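Side-chain contacts in Rep (Escherichia coli, PDB 3VW4), which binds the replication origin of plasmid ColE2-P9 through the DNA-binding domain described here and takes part in unwinding the duplex so that replication can start: residues F14-K19 against E44-S49; S33-A38 against S65-T70. All coordinates share one frame; numbering follows the deposited sequence.

Overall arrangement
Interactions 1 and 2 share helix 32-49, whose C-terminal part packs on helix 7-24 and whose N-terminal part packs on helix 56-73. Their centres are about 13 Å apart, and each lies about 20 Å from the centre of the elongated chain. The other two helices close the triangle directly: CG1 of Val-17, from interaction 1, meets CD1 of Ile-66, from interaction 2, at 3.5 Å, and Ile-66 CD1 also lies 3.8 Å from the backbone N of Arg-18. Segments 14-19 and 65-70 also meet the origin DNA together. Both touch nucleotides DG1 and DA2 of chain D, so this helix pair presents one joint surface to neighbouring bases.

Interaction 1 of 2, residues F14-K19 against E44-S49; sequences FEKVRK and EMYNAS. With nucleotides of chain D; nucleotides of chain C.
Lys-16 and Val-17 of helix 7-24 meet Tyr-46 of helix 32-49 at the margin of a small three-helix bundle completed by helix 56-73. The contact has CH-pi and apolar parts. Bent at chi2 (-75°), the Lys-16 chain brings CD over one face of the Tyr-46 ring, 4.0 Å from the centroid and displaced toward the rim, and the two side chains cross at about a right angle. Met-45 CE lies over the opposite face. Val-17 comes in at the ring edge, its CG2 3.6 Å from CD2 of Tyr-46, and also packs against Val-39 and Val-43.

A salt bridge lies within segment 14-19. Arg-18 holds Glu-15 side-on: NH2 reaches OE1 on its syn side, while NE bonds OE2 from above the carboxylate plane. With NH1 also hydrogen-bonded to Tyr-22 OH, this grip probably limits rotation of the guanidinium beside the DNA.

Nucleotides of chain D make the third group. The Phe-14 ring lies under the base of DG1, whose C4 sits 3.4 Å above the ring centre. The deoxyribose of DA2 sits off-centre over one guanidinium face of Arg-18, its O4' 2.9 Å from NH1.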
loop_
_atom_site.group_PDB
_atom_site.type_symbol
_atom_site.label_atom_id
_atom_site.label_comp_id
_atom_site.label_asym_id
_atom_site.label_seq_id
_atom_site.Cartn_x
_atom_site.Cartn_y
_atom_site.Cartn_z
ATOM N N PHE A 14 16.517 10.483 5.820
ATOM C CA PHE A 14 15.237 10.428 6.545
ATOM C C PHE A 14 14.133 10.175 5.556
ATOM O O PHE A 14 13.224 9.471 5.786
ATOM C CB PHE A 14 15.018 11.758 7.270
ATOM C CG PHE A 14 13.632 11.925 7.832
ATOM C CD1 PHE A 14 13.219 11.211 8.948
ATOM C CD2 PHE A 14 12.722 12.748 7.224
ATOM C CE1 PHE A 14 11.932 11.355 9.455
ATOM C CE2 PHE A 14 11.444 12.859 7.726
ATOM C CZ PHE A 14 11.040 12.171 8.843
ATOM N N GLU A 15 14.210 10.760 4.395
ATOM C CA GLU A 15 13.108 10.600 3.382
ATOM C C GLU A 15 13.081 9.195 2.793
ATOM O O GLU A 15 12.026 8.601 2.713
ATOM C CB GLU A 15 13.246 11.646 2.228
ATOM C CG GLU A 15 12.926 13.052 2.635
ATOM C CD GLU A 15 11.439 13.198 2.893
ATOM O OE1 GLU A 15 10.656 12.949 1.923
ATOM O OE2 GLU A 15 11.040 13.542 4.035
ATOM N N LYS A 16 14.233 8.698 2.315
ATOM C CA LYS A 16 14.360 7.346 1.761
ATOM C C LYS A 16 13.809 6.309 2.736
ATOM O O LYS A 16 12.819 5.668 2.473
ATOM C CB LYS A 16 15.830 7.044 1.535
ATOM C CG LYS A 16 16.220 7.014 0.101
ATOM C CD LYS A 16 15.720 5.746 -0.529
ATOM C CE LYS A 16 16.418 5.506 -1.872
ATOM N NZ LYS A 16 15.560 5.871 -3.057
ATOM N N VAL A 17 14.434 6.201 3.883
ATOM C CA VAL A 17 14.094 5.206 4.845
ATOM C C VAL A 17 12.632 5.323 5.400
ATOM O O VAL A 17 11.978 4.297 5.697
ATOM C CB VAL A 17 15.141 5.235 5.985
ATOM C CG1 VAL A 17 14.723 4.419 7.183
ATOM C CG2 VAL A 17 16.471 4.756 5.482
ATOM N N ARG A 18 12.102 6.537 5.580
ATOM C CA ARG A 18 10.799 6.586 6.221
ATOM C C ARG A 18 9.770 5.937 5.295
ATOM O O ARG A 18 8.861 5.268 5.722
ATOM C CB ARG A 18 10.449 8.023 6.681
ATOM C CG ARG A 18 9.881 8.946 5.610
ATOM C CD ARG A 18 9.608 10.304 6.192
ATOM N NE ARG A 18 9.515 11.237 5.109
ATOM C CZ ARG A 18 8.381 11.543 4.490
ATOM N NH1 ARG A 18 7.220 10.980 4.856
ATOM N NH2 ARG A 18 8.424 12.396 3.497
ATOM N N LYS A 19 9.990 6.087 4.006
ATOM C CA LYS A 19 9.046 5.589 3.024
ATOM C C LYS A 19 9.097 4.067 2.971
ATOM O O LYS A 19 8.072 3.397 2.714
ATOM C CB LYS A 19 9.304 6.175 1.631
ATOM C CG LYS A 19 8.350 7.297 1.174
ATOM C CD LYS A 19 9.027 8.680 1.336
ATOM C CE LYS A 19 8.872 9.648 0.111
ATOM N NZ LYS A 19 7.464 10.182 -0.121
ATOM N N GLU A 44 21.868 2.790 7.739
ATOM C CA GLU A 44 23.261 2.494 7.428
ATOM C C GLU A 44 23.494 1.976 5.986
ATOM O O GLU A 44 24.516 2.238 5.399
ATOM C CB GLU A 44 23.851 1.559 8.470
ATOM C CG GLU A 44 24.100 2.338 9.711
ATOM C CD GLU A 44 24.382 1.511 10.959
ATOM O OE1 GLU A 44 24.076 0.263 11.051
ATOM O OE2 GLU A 44 24.929 2.133 11.921
ATOM N N MET A 45 22.545 1.274 5.401
ATOM C CA MET A 45 22.844 0.748 4.111
ATOM C C MET A 45 22.823 1.893 3.093
ATOM O O MET A 45 23.705 1.971 2.233
ATOM C CB MET A 45 21.915 -0.433 3.730
ATOM C CG MET A 45 21.989 -0.907 2.293
ATOM S SD MET A 45 20.376 -1.598 1.814
ATOM C CE MET A 45 19.266 -0.158 1.974
ATOM N N TYR A 46 21.862 2.806 3.218
ATOM C CA TYR A 46 21.881 3.967 2.300
ATOM C C TYR A 46 23.096 4.868 2.513
ATOM O O TYR A 46 23.641 5.404 1.555
ATOM C CB TYR A 46 20.576 4.785 2.303
ATOM C CG TYR A 46 19.400 4.027 1.800
ATOM C CD1 TYR A 46 19.300 3.613 0.480
ATOM C CD2 TYR A 46 18.379 3.716 2.647
ATOM C CE1 TYR A 46 18.192 2.888 0.036
ATOM C CE2 TYR A 46 17.283 3.025 2.229
ATOM C CZ TYR A 46 17.173 2.608 0.934
ATOM O OH TYR A 46 16.004 1.871 0.593
ATOM N N ASN A 47 23.503 5.002 3.763
ATOM C CA ASN A 47 24.522 5.917 4.133
ATOM C C ASN A 47 25.840 5.482 3.509
ATOM O O ASN A 47 26.635 6.294 3.106
ATOM C CB ASN A 47 24.606 5.987 5.643
ATOM C CG ASN A 47 25.597 7.003 6.122
ATOM O OD1 ASN A 47 25.509 8.168 5.779
ATOM N ND2 ASN A 47 26.532 6.586 6.950
ATOM N N ALA A 48 26.049 4.181 3.411
ATOM C CA ALA A 48 27.302 3.617 2.982
ATOM C C ALA A 48 27.480 3.855 1.461
ATOM O O ALA A 48 28.593 3.954 0.954
ATOM C CB ALA A 48 27.303 2.144 3.310
ATOM N N SER A 49 26.352 3.982 0.785
ATOM C CA SER A 49 26.260 4.535 -0.539
ATOM C C SER A 49 26.782 5.963 -0.796
ATOM O O SER A 49 27.365 6.186 -1.818
ATOM C CB SER A 49 24.820 4.444 -1.006
ATOM O OG SER A 49 24.679 3.082 -1.373
ATOM P P DG D 1 9.401 15.062 14.350
ATOM O OP1 DG D 1 10.231 15.837 15.341
ATOM O OP2 DG D 1 8.861 13.682 14.711
ATOM O "O5'" DG D 1 8.357 15.944 13.496
ATOM C "C5'" DG D 1 8.669 17.230 12.917
ATOM C "C4'" DG D 1 9.156 17.082 11.494
ATOM O "O4'" DG D 1 10.530 16.642 11.486
ATOM C "C3'" DG D 1 8.384 16.120 10.587
ATOM O "O3'" DG D 1 7.830 16.875 9.507
ATOM C "C2'" DG D 1 9.443 15.192 9.996
ATOM C "C1'" DG D 1 10.780 15.778 10.390
ATOM N N9 DG D 1 11.769 14.813 10.845
ATOM C C8 DG D 1 11.650 13.961 11.917
ATOM N N7 DG D 1 12.733 13.271 12.147
ATOM C C5 DG D 1 13.639 13.729 11.198
ATOM C C6 DG D 1 14.970 13.310 10.915
ATOM O O6 DG D 1 15.655 12.471 11.502
ATOM N N1 DG D 1 15.514 14.017 9.858
ATOM C C2 DG D 1 14.859 14.981 9.135
ATOM N N2 DG D 1 15.563 15.539 8.136
ATOM N N3 DG D 1 13.604 15.348 9.352
ATOM C C4 DG D 1 13.069 14.706 10.409
ATOM P P DA D 2 6.326 16.626 9.134
ATOM O OP1 DA D 2 5.984 17.674 8.189
ATOM O OP2 DA D 2 5.699 16.510 10.500
ATOM O "O5'" DA D 2 5.970 15.288 8.301
ATOM C "C5'" DA D 2 6.691 14.847 7.117
ATOM C "C4'" DA D 2 6.160 13.500 6.646
ATOM O "O4'" DA D 2 6.749 12.378 7.367
ATOM C "C3'" DA D 2 4.667 13.268 6.811
ATOM O "O3'" DA D 2 4.358 12.202 5.960
ATOM C "C2'" DA D 2 4.595 12.792 8.252
ATOM C "C1'" DA D 2 5.843 11.928 8.381
ATOM N N9 DA D 2 6.572 11.938 9.650
ATOM C C8 DA D 2 6.653 12.880 10.638
ATOM N N7 DA D 2 7.453 12.544 11.625
ATOM C C5 DA D 2 7.988 11.331 11.220
ATOM C C6 DA D 2 8.960 10.488 11.784
ATOM N N6 DA D 2 9.565 10.720 12.956
ATOM N N1 DA D 2 9.263 9.352 11.121
ATOM C C2 DA D 2 8.623 9.086 9.980
ATOM N N3 DA D 2 7.720 9.811 9.335
ATOM C C4 DA D 2 7.455 10.943 10.009
ATOM P P DT C 20 5.103 6.041 -4.114
ATOM O OP1 DT C 20 4.251 5.078 -3.353
ATOM O OP2 DT C 20 6.529 6.175 -3.741
ATOM O "O5'" DT C 20 5.042 5.710 -5.679
ATOM C "C5'" DT C 20 4.097 4.761 -6.253
ATOM C "C4'" DT C 20 4.591 3.336 -6.126
ATOM O "O4'" DT C 20 5.868 3.316 -5.453
ATOM C "C3'" DT C 20 3.685 2.420 -5.306
ATOM O "O3'" DT C 20 2.827 1.694 -6.186
ATOM C "C2'" DT C 20 4.645 1.441 -4.652
ATOM C "C1'" DT C 20 6.030 2.082 -4.770
ATOM N N1 DT C 20 6.743 2.348 -3.485
ATOM C C2 DT C 20 8.122 2.282 -3.485
ATOM O O2 DT C 20 8.780 2.044 -4.488
ATOM N N3 DT C 20 8.708 2.517 -2.261
ATOM C C4 DT C 20 8.069 2.803 -1.065
ATOM O O4 DT C 20 8.731 2.999 -0.050
ATOM C C5 DT C 20 6.620 2.853 -1.136
ATOM C C7 DT C 20 5.839 3.153 0.108
ATOM C C6 DT C 20 6.040 2.630 -2.326
#

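Interaction 2 of 2, residues S33-A38 against S65-T70. With nucleotides of chain D.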
loop_
_atom_site.group_PDB
_atom_site.type_symbol
_atom_site.label_atom_id
_atom_site.label_comp_id
_atom_site.label_asym_id
_atom_site.label_seq_id
_atom_site.Cartn_x
_atom_site.Cartn_y
_atom_site.Cartn_z
ATOM N N SER A 33 12.320 -3.345 20.015
ATOM C CA SER A 33 13.777 -3.407 20.091
ATOM C C SER A 33 14.354 -3.942 18.790
ATOM O O SER A 33 15.449 -3.531 18.378
ATOM C CB SER A 33 14.240 -4.235 21.247
ATOM O OG SER A 33 13.557 -5.456 21.197
ATOM N N GLN A 34 13.610 -4.822 18.108
ATOM C CA GLN A 34 14.124 -5.385 16.870
ATOM C C GLN A 34 13.908 -4.412 15.700
ATOM O O GLN A 34 14.750 -4.251 14.844
ATOM C CB GLN A 34 13.529 -6.763 16.581
ATOM C CG GLN A 34 14.054 -7.909 17.407
ATOM C CD GLN A 34 15.517 -7.863 17.705
ATOM O OE1 GLN A 34 15.886 -7.913 18.852
ATOM N NE2 GLN A 34 16.354 -7.780 16.716
ATOM N N TRP A 35 12.770 -3.751 15.705
ATOM C CA TRP A 35 12.432 -2.773 14.714
ATOM C C TRP A 35 13.432 -1.633 14.772
ATOM O O TRP A 35 13.836 -1.070 13.784
ATOM C CB TRP A 35 11.017 -2.306 15.051
ATOM C CG TRP A 35 10.477 -1.292 14.088
ATOM C CD1 TRP A 35 9.909 -0.059 14.389
ATOM C CD2 TRP A 35 10.395 -1.431 12.626
ATOM N NE1 TRP A 35 9.531 0.580 13.227
ATOM C CE2 TRP A 35 9.825 -0.214 12.132
ATOM C CE3 TRP A 35 10.784 -2.413 11.710
ATOM C CZ2 TRP A 35 9.662 0.009 10.811
ATOM C CZ3 TRP A 35 10.606 -2.168 10.347
ATOM C CH2 TRP A 35 10.044 -0.988 9.927
ATOM N N LEU A 36 13.886 -1.299 15.960
ATOM C CA LEU A 36 14.766 -0.151 16.077
ATOM C C LEU A 36 16.026 -0.536 15.366
ATOM O O LEU A 36 16.530 0.259 14.561
ATOM C CB LEU A 36 15.065 0.159 17.502
ATOM C CG LEU A 36 15.450 1.549 17.934
ATOM C CD1 LEU A 36 16.479 1.408 19.055
ATOM C CD2 LEU A 36 15.957 2.436 16.800
ATOM N N ASP A 37 16.532 -1.749 15.631
ATOM C CA ASP A 37 17.746 -2.178 15.000
ATOM C C ASP A 37 17.553 -2.276 13.479
ATOM O O ASP A 37 18.367 -1.730 12.712
ATOM C CB ASP A 37 18.255 -3.432 15.644
ATOM C CG ASP A 37 18.750 -3.201 17.112
ATOM O OD1 ASP A 37 19.015 -1.967 17.559
ATOM O OD2 ASP A 37 18.936 -4.299 17.848
ATOM N N ALA A 38 16.398 -2.796 13.072
ATOM C CA ALA A 38 16.092 -2.926 11.663
ATOM C C ALA A 38 16.199 -1.602 10.889
ATOM O O ALA A 38 16.831 -1.588 9.792
ATOM C CB ALA A 38 14.759 -3.581 11.404
ATOM N N SER A 65 14.356 7.987 15.277
ATOM C CA SER A 65 13.235 8.811 14.925
ATOM C C SER A 65 12.182 8.038 14.126
ATOM O O SER A 65 11.010 8.070 14.487
ATOM C CB SER A 65 13.697 10.000 14.114
ATOM O OG SER A 65 12.629 10.935 14.027
ATOM N N ILE A 66 12.590 7.345 13.057
ATOM C CA ILE A 66 11.617 6.704 12.193
ATOM C C ILE A 66 10.931 5.563 12.945
ATOM O O ILE A 66 9.697 5.295 12.825
ATOM C CB ILE A 66 12.279 6.228 10.892
ATOM C CG1 ILE A 66 12.853 7.479 10.191
ATOM C CG2 ILE A 66 11.270 5.527 10.015
ATOM C CD1 ILE A 66 13.649 7.206 8.944
ATOM N N ALA A 67 11.753 4.899 13.748
ATOM C CA ALA A 67 11.310 3.672 14.333
ATOM C C ALA A 67 10.388 4.021 15.496
ATOM O O ALA A 67 9.437 3.324 15.719
ATOM C CB ALA A 67 12.481 2.877 14.786
ATOM N N LYS A 68 10.621 5.116 16.201
ATOM C CA LYS A 68 9.660 5.414 17.238
ATOM C C LYS A 68 8.365 5.854 16.646
ATOM O O LYS A 68 7.310 5.315 17.020
ATOM C CB LYS A 68 10.112 6.442 18.203
ATOM C CG LYS A 68 11.192 5.921 19.091
ATOM C CD LYS A 68 12.152 7.049 19.420
ATOM C CE LYS A 68 11.472 8.088 20.296
ATOM N NZ LYS A 68 11.205 7.561 21.698
ATOM N N TYR A 69 8.409 6.718 15.661
ATOM C CA TYR A 69 7.182 7.187 15.053
ATOM C C TYR A 69 6.378 6.042 14.485
ATOM O O TYR A 69 5.209 5.887 14.842
ATOM C CB TYR A 69 7.522 8.226 14.000
ATOM C CG TYR A 69 6.433 8.931 13.323
ATOM C CD1 TYR A 69 5.815 8.397 12.185
ATOM C CD2 TYR A 69 6.005 10.188 13.778
ATOM C CE1 TYR A 69 4.769 9.101 11.551
ATOM C CE2 TYR A 69 4.979 10.875 13.149
ATOM C CZ TYR A 69 4.385 10.331 12.032
ATOM O OH TYR A 69 3.414 11.048 11.368
ATOM N N THR A 70 7.013 5.199 13.676
ATOM C CA THR A 70 6.312 4.142 12.983
ATOM C C THR A 70 5.870 3.030 13.942
ATOM O O THR A 70 4.782 2.504 13.785
ATOM C CB THR A 70 7.130 3.502 11.900
ATOM O OG1 THR A 70 8.290 2.943 12.533
ATOM C CG2 THR A 70 7.485 4.454 10.828
ATOM P P DA D 2 6.326 16.626 9.134
ATOM O OP1 DA D 2 5.984 17.674 8.189
ATOM O OP2 DA D 2 5.699 16.510 10.500
ATOM O "O5'" DA D 2 5.970 15.288 8.301
ATOM C "C5'" DA D 2 6.691 14.847 7.117
ATOM C "C4'" DA D 2 6.160 13.500 6.646
ATOM O "O4'" DA D 2 6.749 12.378 7.367
ATOM C "C3'" DA D 2 4.667 13.268 6.811
ATOM O "O3'" DA D 2 4.358 12.202 5.960
ATOM C "C2'" DA D 2 4.595 12.792 8.252
ATOM C "C1'" DA D 2 5.843 11.928 8.381
ATOM N N9 DA D 2 6.572 11.938 9.650
ATOM C C8 DA D 2 6.653 12.880 10.638
ATOM N N7 DA D 2 7.453 12.544 11.625
ATOM C C5 DA D 2 7.988 11.331 11.220
ATOM C C6 DA D 2 8.960 10.488 11.784
ATOM N N6 DA D 2 9.565 10.720 12.956
ATOM N N1 DA D 2 9.263 9.352 11.121
ATOM C C2 DA D 2 8.623 9.086 9.980
ATOM N N3 DA D 2 7.720 9.811 9.335
ATOM C C4 DA D 2 7.455 10.943 10.009
ATOM P P DG D 1 9.401 15.062 14.350
ATOM O OP1 DG D 1 10.231 15.837 15.341
ATOM O OP2 DG D 1 8.861 13.682 14.711
ATOM O "O5'" DG D 1 8.357 15.944 13.496
ATOM C "C5'" DG D 1 8.669 17.230 12.917
ATOM C "C4'" DG D 1 9.156 17.082 11.494
ATOM O "O4'" DG D 1 10.530 16.642 11.486
ATOM C "C3'" DG D 1 8.384 16.120 10.587
ATOM O "O3'" DG D 1 7.830 16.875 9.507
ATOM C "C2'" DG D 1 9.443 15.192 9.996
ATOM C "C1'" DG D 1 10.780 15.778 10.390
ATOM N N9 DG D 1 11.769 14.813 10.845
ATOM C C8 DG D 1 11.650 13.961 11.917
ATOM N N7 DG D 1 12.733 13.271 12.147
ATOM C C5 DG D 1 13.639 13.729 11.198
ATOM C C6 DG D 1 14.970 13.310 10.915
ATOM O O6 DG D 1 15.655 12.471 11.502
ATOM N N1 DG D 1 15.514 14.017 9.858
ATOM C C2 DG D 1 14.859 14.981 9.135
ATOM N N2 DG D 1 15.563 15.539 8.136
ATOM N N3 DG D 1 13.604 15.348 9.352
ATOM C C4 DG D 1 13.069 14.706 10.409
ATOM P P DT D 3 2.824 11.773 5.809
ATOM O OP1 DT D 3 2.647 11.427 4.400
ATOM O OP2 DT D 3 1.827 12.694 6.417
ATOM O "O5'" DT D 3 2.518 10.506 6.736
ATOM C "C5'" DT D 3 3.475 9.425 6.823
ATOM C "C4'" DT D 3 2.741 8.109 6.824
ATOM O "O4'" DT D 3 2.246 7.899 8.157
ATOM C "C3'" DT D 3 1.509 8.092 5.925
ATOM O "O3'" DT D 3 1.375 6.822 5.321
ATOM C "C2'" DT D 3 0.352 8.364 6.868
ATOM C "C1'" DT D 3 0.843 7.837 8.181
ATOM N N1 DT D 3 0.392 8.560 9.368
ATOM C C2 DT D 3 -0.214 7.801 10.347
ATOM O O2 DT D 3 -0.399 6.602 10.242
ATOM N N3 DT D 3 -0.657 8.511 11.429
ATOM C C4 DT D 3 -0.494 9.860 11.658
ATOM O O4 DT D 3 -0.902 10.353 12.706
ATOM C C5 DT D 3 0.126 10.602 10.587
ATOM C C7 DT D 3 0.259 12.085 10.721
ATOM C C6 DT D 3 0.556 9.919 9.515
#
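Thr-70 OG1 is held from two directions: it accepts a hydrogen bond from NE1 of Trp-35 at 2.8 Å and donates one to the backbone O of Ile-66. The indole bond is fairly straight (161°), and the acceptor lies in the ring plane, at the edge. OG1 stands between backbone N and carbonyl carbon (chi1 61°), from where it can reach back to Ile-66 O, which also accepts from Thr-70 N on the other face of its carbonyl plane.

Apolar packing centres on Ala-67. Its CB meets CD1 of Trp-35, 3.9 Å away, and CD2 of Leu-36, at 4.0 Å; a small residue lets the backbones come near.

Segment 65-70 also contacts bases of chain D. Ser-65 OG donates to N7 of DG1 at 3.0 Å, and N6 of DA2 makes weak bonds to Ser-65. The Tyr-69 ring lies flat against the base of DA2, C5 being 3.4 Å above its centre; with an alanine at Tyr-69, that adenine would probably lose its flat partner and turn more freely.

The axes of segments 33-38 and 65-70 approach to 8.8 Å, 141° between their N-to-C directions, where helices 32-49 and 56-73 pack in the domain's three-helix bundle; Ala-21 of the third, helix 7-24, touches Trp-35 and Ile-66.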